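Local coordinates for protein CDA peptide synthetase I (PDB 4JN3) that is a multidomain peptide synthetase of Streptomyces coelicolor, represented here by its first condensation domain, a member of the CoA-acyltransferase clan, at residues P227-G232 against P413-G418; V407-N412 against T422-R427. All coordinates share one frame; numbering follows the deposited sequence.

Contact 1. Residues P227-G232 against P413-G418; sequences PVSLTG and PQVYGG
Val-415 turns its CG1 methyl into the polar side of the turn at Ser-229 to Gly-232, where it lies 3.4 Å from Ser-229 OG and equally close to Thr-231 OG1. A compact branched residue fits here, since one methyl can fill the corner between two hydroxyls already bonded to each other. Next comes Tyr-416, whose CB does not point at the turn but whose long ring still reaches it. Thr-231 CG2 packs obliquely on this ring, 3.3 Å from CE1. Tyrosine suits the place because its ring offers apolar surface while its OH extends to Asp-392 and a water, which accepts from Leu-230 N at 3.0 Å and donates to Tyr-416 OH.

The turn is type I and is stiffened from within. Ser-229 OG stands anti to its own N (chi1 168°), where it accepts from Thr-231 N at 3.1 Å, making an ST turn; it accepts from Thr-231 OG1 too. Asp-392 OD1 bonds both Ser-229 OG and Tyr-416 OH, so one carboxylate oxygen bridges the two segments.

Gly-417 then takes the N-cap position of helix 418-437, its N bonded to the Asp-420 carboxylate. Leu-421 and Leu-424 of that helix pack on Tyr-416, while Leu-230 touches Leu-424 and, on helix 267-283, Leu-279 and Thr-282.

Contact 2. Residues V407-N412 against T422-R427; sequences VDFEGN and TVLQER
Phe-409 lays one face of its ring against the backbone and side chain of Gln-425. The CA of Gln-425 sits 3.8 Å from the ring centroid and 15° off the ring normal, a CH-pi contact, and its CG follows over the same face, 3.7 Å from Phe-409 CD1. Flat and apolar, phenylalanine can come this close to a helix backbone while its rim remains available to other neighbours. Leu-424 uses that rim: its CG meets Phe-409 CE2 near the ring plane at 4.0 Å.

Gln-425 suits its place because its methylenes can cover an aromatic face while its amide travels on to the strand. With CG anti to the backbone N (chi1 -177°) and the chain extended beyond it, the amide reaches the backbone carbonyl of Val-407, although which way round the amide sits is doubtful.

The strand and helix segments run obliquely antiparallel, at 140°, with axes 9.1 Å apart. Helix 418-437, which follows strand 404-411 through a short loop, thus packs on the four-stranded mixed sheet of the condensation domain. Strand 404-411 lies between strands 242-248 and 393-398. Leu-393 and Ile-395 of the latter touch Phe-409, Leu-246 of the former touches Gln-425, and Phe-278 of helix 267-283 packs on Leu-424.

In the fold
Both contacts are buried, and both depend on the chain that leaves strand 404-411, turns through 413-418 and enters helix 418-437. Contact 2 closes this strand-loop-helix unit of the condensation domain on itself, joining strand to helix largely by apolar packing over a ring. Contact 1 brings in a sequence-distant loop, 227-232, and relies more on hydroxyls, a water and a shared carboxylate; both of its segments are largely irregular. Their centres are 11 Å apart and they meet directly: Leu-424 CD2 lies 3.9 Å from Leu-230 CG, and Tyr-416 CD2 lies 3.8 Å from Gly-411 CA. Leu-424 therefore serves both, continuing the apolar layer from the sheet to the loop.

Contact 1. Residues P227-G232 against P413-G418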
loop_
_atom_site.group_PDB
_atom_site.type_symbol
_atom_site.label_atom_id
_atom_site.label_comp_id
_atom_site.label_asym_id
_atom_site.label_seq_id
_atom_site.Cartn_x
_atom_site.Cartn_y
_atom_site.Cartn_z
ATOM N N PRO A 227 -20.865 -7.406 -1.719
ATOM C CA PRO A 227 -19.913 -6.902 -0.726
ATOM C C PRO A 227 -20.651 -6.425 0.520
ATOM O O PRO A 227 -21.640 -5.701 0.406
ATOM C CB PRO A 227 -19.261 -5.714 -1.442
ATOM C CG PRO A 227 -19.359 -6.058 -2.890
ATOM C CD PRO A 227 -20.672 -6.785 -3.041
ATOM N N VAL A 228 -20.183 -6.839 1.692
ATOM C CA VAL A 228 -20.818 -6.449 2.944
ATOM C C VAL A 228 -19.822 -5.766 3.873
ATOM O O VAL A 228 -18.627 -6.055 3.840
ATOM C CB VAL A 228 -21.429 -7.669 3.672
ATOM C CG1 VAL A 228 -22.374 -8.421 2.744
ATOM C CG2 VAL A 228 -20.333 -8.590 4.177
ATOM N N SER A 229 -20.323 -4.854 4.697
ATOM C CA SER A 229 -19.485 -4.140 5.651
ATOM C C SER A 229 -19.699 -4.670 7.064
ATOM O O SER A 229 -20.767 -5.192 7.383
ATOM C CB SER A 229 -19.782 -2.642 5.602
ATOM O OG SER A 229 -19.180 -1.967 6.690
ATOM N N LEU A 230 -18.676 -4.539 7.902
ATOM C CA LEU A 230 -18.770 -4.901 9.311
ATOM C C LEU A 230 -19.914 -4.143 9.976
ATOM O O LEU A 230 -20.449 -4.572 10.999
ATOM C CB LEU A 230 -17.463 -4.561 10.032
ATOM C CG LEU A 230 -16.592 -5.690 10.587
ATOM C CD1 LEU A 230 -17.366 -7.002 10.639
ATOM C CD2 LEU A 230 -15.311 -5.836 9.773
ATOM N N THR A 231 -20.280 -3.011 9.383
ATOM C CA THR A 231 -21.269 -2.110 9.964
ATOM C C THR A 231 -22.708 -2.496 9.626
ATOM O O THR A 231 -23.644 -2.088 10.314
ATOM C CB THR A 231 -21.036 -0.665 9.492
ATOM O OG1 THR A 231 -21.154 -0.606 8.065
ATOM C CG2 THR A 231 -19.652 -0.190 9.901
ATOM N N GLY A 232 -22.881 -3.277 8.566
ATOM C CA GLY A 232 -24.207 -3.634 8.096
ATOM C C GLY A 232 -24.489 -2.993 6.751
ATOM O O GLY A 232 -25.218 -3.542 5.926
ATOM N N PRO A 413 -15.207 7.069 5.089
ATOM C CA PRO A 413 -15.837 7.999 6.036
ATOM C C PRO A 413 -17.369 7.999 5.969
ATOM O O PRO A 413 -18.018 8.507 6.886
ATOM C CB PRO A 413 -15.270 9.366 5.617
ATOM C CG PRO A 413 -14.916 9.204 4.186
ATOM C CD PRO A 413 -14.435 7.777 4.054
ATOM N N GLN A 414 -17.933 7.443 4.902
ATOM C CA GLN A 414 -19.383 7.301 4.789
ATOM C C GLN A 414 -19.848 6.044 5.515
ATOM O O GLN A 414 -21.046 5.814 5.681
ATOM C CB GLN A 414 -19.812 7.235 3.319
ATOM C CG GLN A 414 -19.538 8.506 2.531
ATOM C CD GLN A 414 -20.002 8.421 1.086
ATOM O OE1 GLN A 414 -20.363 7.350 0.594
ATOM N NE2 GLN A 414 -19.992 9.557 0.397
ATOM N N VAL A 415 -18.889 5.230 5.945
ATOM C CA VAL A 415 -19.193 3.960 6.589
ATOM C C VAL A 415 -18.787 3.962 8.061
ATOM O O VAL A 415 -19.505 3.432 8.908
ATOM C CB VAL A 415 -18.510 2.782 5.859
ATOM C CG1 VAL A 415 -18.942 1.457 6.462
ATOM C CG2 VAL A 415 -18.830 2.821 4.375
ATOM N N TYR A 416 -17.640 4.565 8.367
ATOM C CA TYR A 416 -17.150 4.615 9.741
ATOM C C TYR A 416 -16.762 6.022 10.162
ATOM O O TYR A 416 -16.176 6.769 9.384
ATOM C CB TYR A 416 -15.894 3.748 9.907
ATOM C CG TYR A 416 -15.992 2.338 9.383
ATOM C CD1 TYR A 416 -16.294 1.279 10.232
ATOM C CD2 TYR A 416 -15.757 2.059 8.044
ATOM C CE1 TYR A 416 -16.378 -0.015 9.754
ATOM C CE2 TYR A 416 -15.836 0.769 7.558
ATOM C CZ TYR A 416 -16.147 -0.264 8.417
ATOM O OH TYR A 416 -16.226 -1.551 7.936
ATOM N N GLY A 417 -17.063 6.368 11.408
ATOM C CA GLY A 417 -16.422 7.500 12.045
ATOM C C GLY A 417 -15.136 7.000 12.681
ATOM O O GLY A 417 -14.940 5.790 12.806
ATOM N N GLY A 418 -14.257 7.913 13.081
ATOM C CA GLY A 418 -12.992 7.525 13.681
ATOM C C GLY A 418 -13.180 6.694 14.936
ATOM O O GLY A 418 -12.429 5.754 15.198
HETATM O O HOH W 1 -15.891 -4.649 6.910
#

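Contact 2. Residues V407-N412 against T422-R427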
loop_
_atom_site.group_PDB
_atom_site.type_symbol
_atom_site.label_atom_id
_atom_site.label_comp_id
_atom_site.label_asym_id
_atom_site.label_seq_id
_atom_site.Cartn_x
_atom_site.Cartn_y
_atom_site.Cartn_z
ATOM N N VAL A 407 -1.031 -1.469 13.556
ATOM C CA VAL A 407 -2.271 -1.894 12.917
ATOM C C VAL A 407 -3.098 -0.665 12.566
ATOM O O VAL A 407 -3.501 0.094 13.447
ATOM C CB VAL A 407 -3.095 -2.829 13.821
ATOM C CG1 VAL A 407 -4.358 -3.282 13.104
ATOM C CG2 VAL A 407 -2.255 -4.042 14.242
ATOM N N ASP A 408 -3.326 -0.456 11.275
ATOM C CA ASP A 408 -4.108 0.689 10.820
ATOM C C ASP A 408 -5.458 0.224 10.298
ATOM O O ASP A 408 -5.534 -0.598 9.389
ATOM C CB ASP A 408 -3.371 1.449 9.712
ATOM C CG ASP A 408 -2.312 2.390 10.249
ATOM O OD1 ASP A 408 -1.690 2.078 11.281
ATOM O OD2 ASP A 408 -2.106 3.459 9.639
ATOM N N PHE A 409 -6.528 0.751 10.881
ATOM C CA PHE A 409 -7.853 0.544 10.327
ATOM C C PHE A 409 -8.199 1.774 9.498
ATOM O O PHE A 409 -8.285 2.885 10.024
ATOM C CB PHE A 409 -8.876 0.323 11.445
ATOM C CG PHE A 409 -9.072 -1.125 11.810
ATOM C CD1 PHE A 409 -7.986 -1.961 11.998
ATOM C CD2 PHE A 409 -10.347 -1.643 11.974
ATOM C CE1 PHE A 409 -8.164 -3.296 12.338
ATOM C CE2 PHE A 409 -10.534 -2.977 12.311
ATOM C CZ PHE A 409 -9.439 -3.802 12.496
ATOM N N GLU A 410 -8.349 1.575 8.192
ATOM C CA GLU A 410 -8.639 2.670 7.277
ATOM C C GLU A 410 -10.059 2.514 6.779
ATOM O O GLU A 410 -10.343 1.630 5.974
ATOM C CB GLU A 410 -7.677 2.645 6.086
ATOM C CG GLU A 410 -6.200 2.607 6.480
ATOM C CD GLU A 410 -5.270 2.597 5.283
ATOM O OE1 GLU A 410 -5.669 2.103 4.210
ATOM O OE2 GLU A 410 -4.134 3.095 5.420
ATOM N N GLY A 411 -10.955 3.375 7.249
ATOM C CA GLY A 411 -12.361 3.219 6.939
ATOM C C GLY A 411 -12.921 4.308 6.048
ATOM O O GLY A 411 -12.582 5.487 6.192
ATOM N N ASN A 412 -13.772 3.906 5.114
ATOM C CA ASN A 412 -14.514 4.854 4.292
ATOM C C ASN A 412 -15.340 5.737 5.223
ATOM O O ASN A 412 -16.070 5.225 6.072
ATOM C CB ASN A 412 -15.399 4.089 3.310
ATOM C CG ASN A 412 -16.225 5.000 2.430
ATOM O OD1 ASN A 412 -16.971 5.842 2.922
ATOM N ND2 ASN A 412 -16.098 4.833 1.120
ATOM N N THR A 422 -11.830 2.857 15.956
ATOM C CA THR A 422 -11.107 2.586 17.186
ATOM C C THR A 422 -11.742 1.427 17.954
ATOM O O THR A 422 -11.041 0.547 18.449
ATOM C CB THR A 422 -11.036 3.836 18.067
ATOM O OG1 THR A 422 -10.292 4.850 17.378
ATOM C CG2 THR A 422 -10.353 3.521 19.385
ATOM N N VAL A 423 -13.068 1.421 18.032
ATOM C CA VAL A 423 -13.785 0.362 18.739
ATOM C C VAL A 423 -13.622 -0.994 18.055
ATOM O O VAL A 423 -13.350 -2.004 18.707
ATOM C CB VAL A 423 -15.289 0.682 18.866
ATOM C CG1 VAL A 423 -16.063 -0.560 19.306
ATOM C CG2 VAL A 423 -15.503 1.835 19.833
ATOM N N LEU A 424 -13.795 -1.009 16.737
ATOM C CA LEU A 424 -13.693 -2.237 15.957
ATOM C C LEU A 424 -12.271 -2.791 15.999
ATOM O O LEU A 424 -12.061 -4.002 16.116
ATOM C CB LEU A 424 -14.094 -1.964 14.508
ATOM C CG LEU A 424 -14.317 -3.182 13.615
ATOM C CD1 LEU A 424 -15.500 -3.990 14.128
ATOM C CD2 LEU A 424 -14.540 -2.754 12.166
ATOM N N GLN A 425 -11.302 -1.890 15.890
ATOM C CA GLN A 425 -9.891 -2.247 15.887
ATOM C C GLN A 425 -9.496 -2.937 17.189
ATOM O O GLN A 425 -8.820 -3.966 17.178
ATOM C CB GLN A 425 -9.063 -0.983 15.689
ATOM C CG GLN A 425 -7.567 -1.183 15.578
ATOM C CD GLN A 425 -6.869 0.134 15.347
ATOM O OE1 GLN A 425 -6.144 0.312 14.365
ATOM N NE2 GLN A 425 -7.103 1.081 16.244
ATOM N N GLU A 426 -9.918 -2.358 18.309
ATOM C CA GLU A 426 -9.605 -2.910 19.623
ATOM C C GLU A 426 -10.202 -4.299 19.777
ATOM O O GLU A 426 -9.528 -5.231 20.212
ATOM C CB GLU A 426 -10.115 -1.992 20.739
ATOM C CG GLU A 426 -9.979 -2.580 22.141
ATOM C CD GLU A 426 -8.534 -2.719 22.583
ATOM O OE1 GLU A 426 -7.644 -2.193 21.886
ATOM O OE2 GLU A 426 -8.288 -3.353 23.631
ATOM N N ARG A 427 -11.473 -4.439 19.414
ATOM C CA ARG A 427 -12.129 -5.736 19.498
ATOM C C ARG A 427 -11.425 -6.760 18.610
ATOM O O ARG A 427 -11.237 -7.912 19.011
ATOM C CB ARG A 427 -13.617 -5.621 19.150
ATOM C CG ARG A 427 -14.392 -4.755 20.136
ATOM C CD ARG A 427 -15.871 -4.683 19.795
ATOM N NE ARG A 427 -16.441 -6.010 19.600
ATOM C CZ ARG A 427 -16.851 -6.478 18.427
ATOM N NH1 ARG A 427 -16.768 -5.715 17.343
ATOM N NH2 ARG A 427 -17.354 -7.701 18.339
#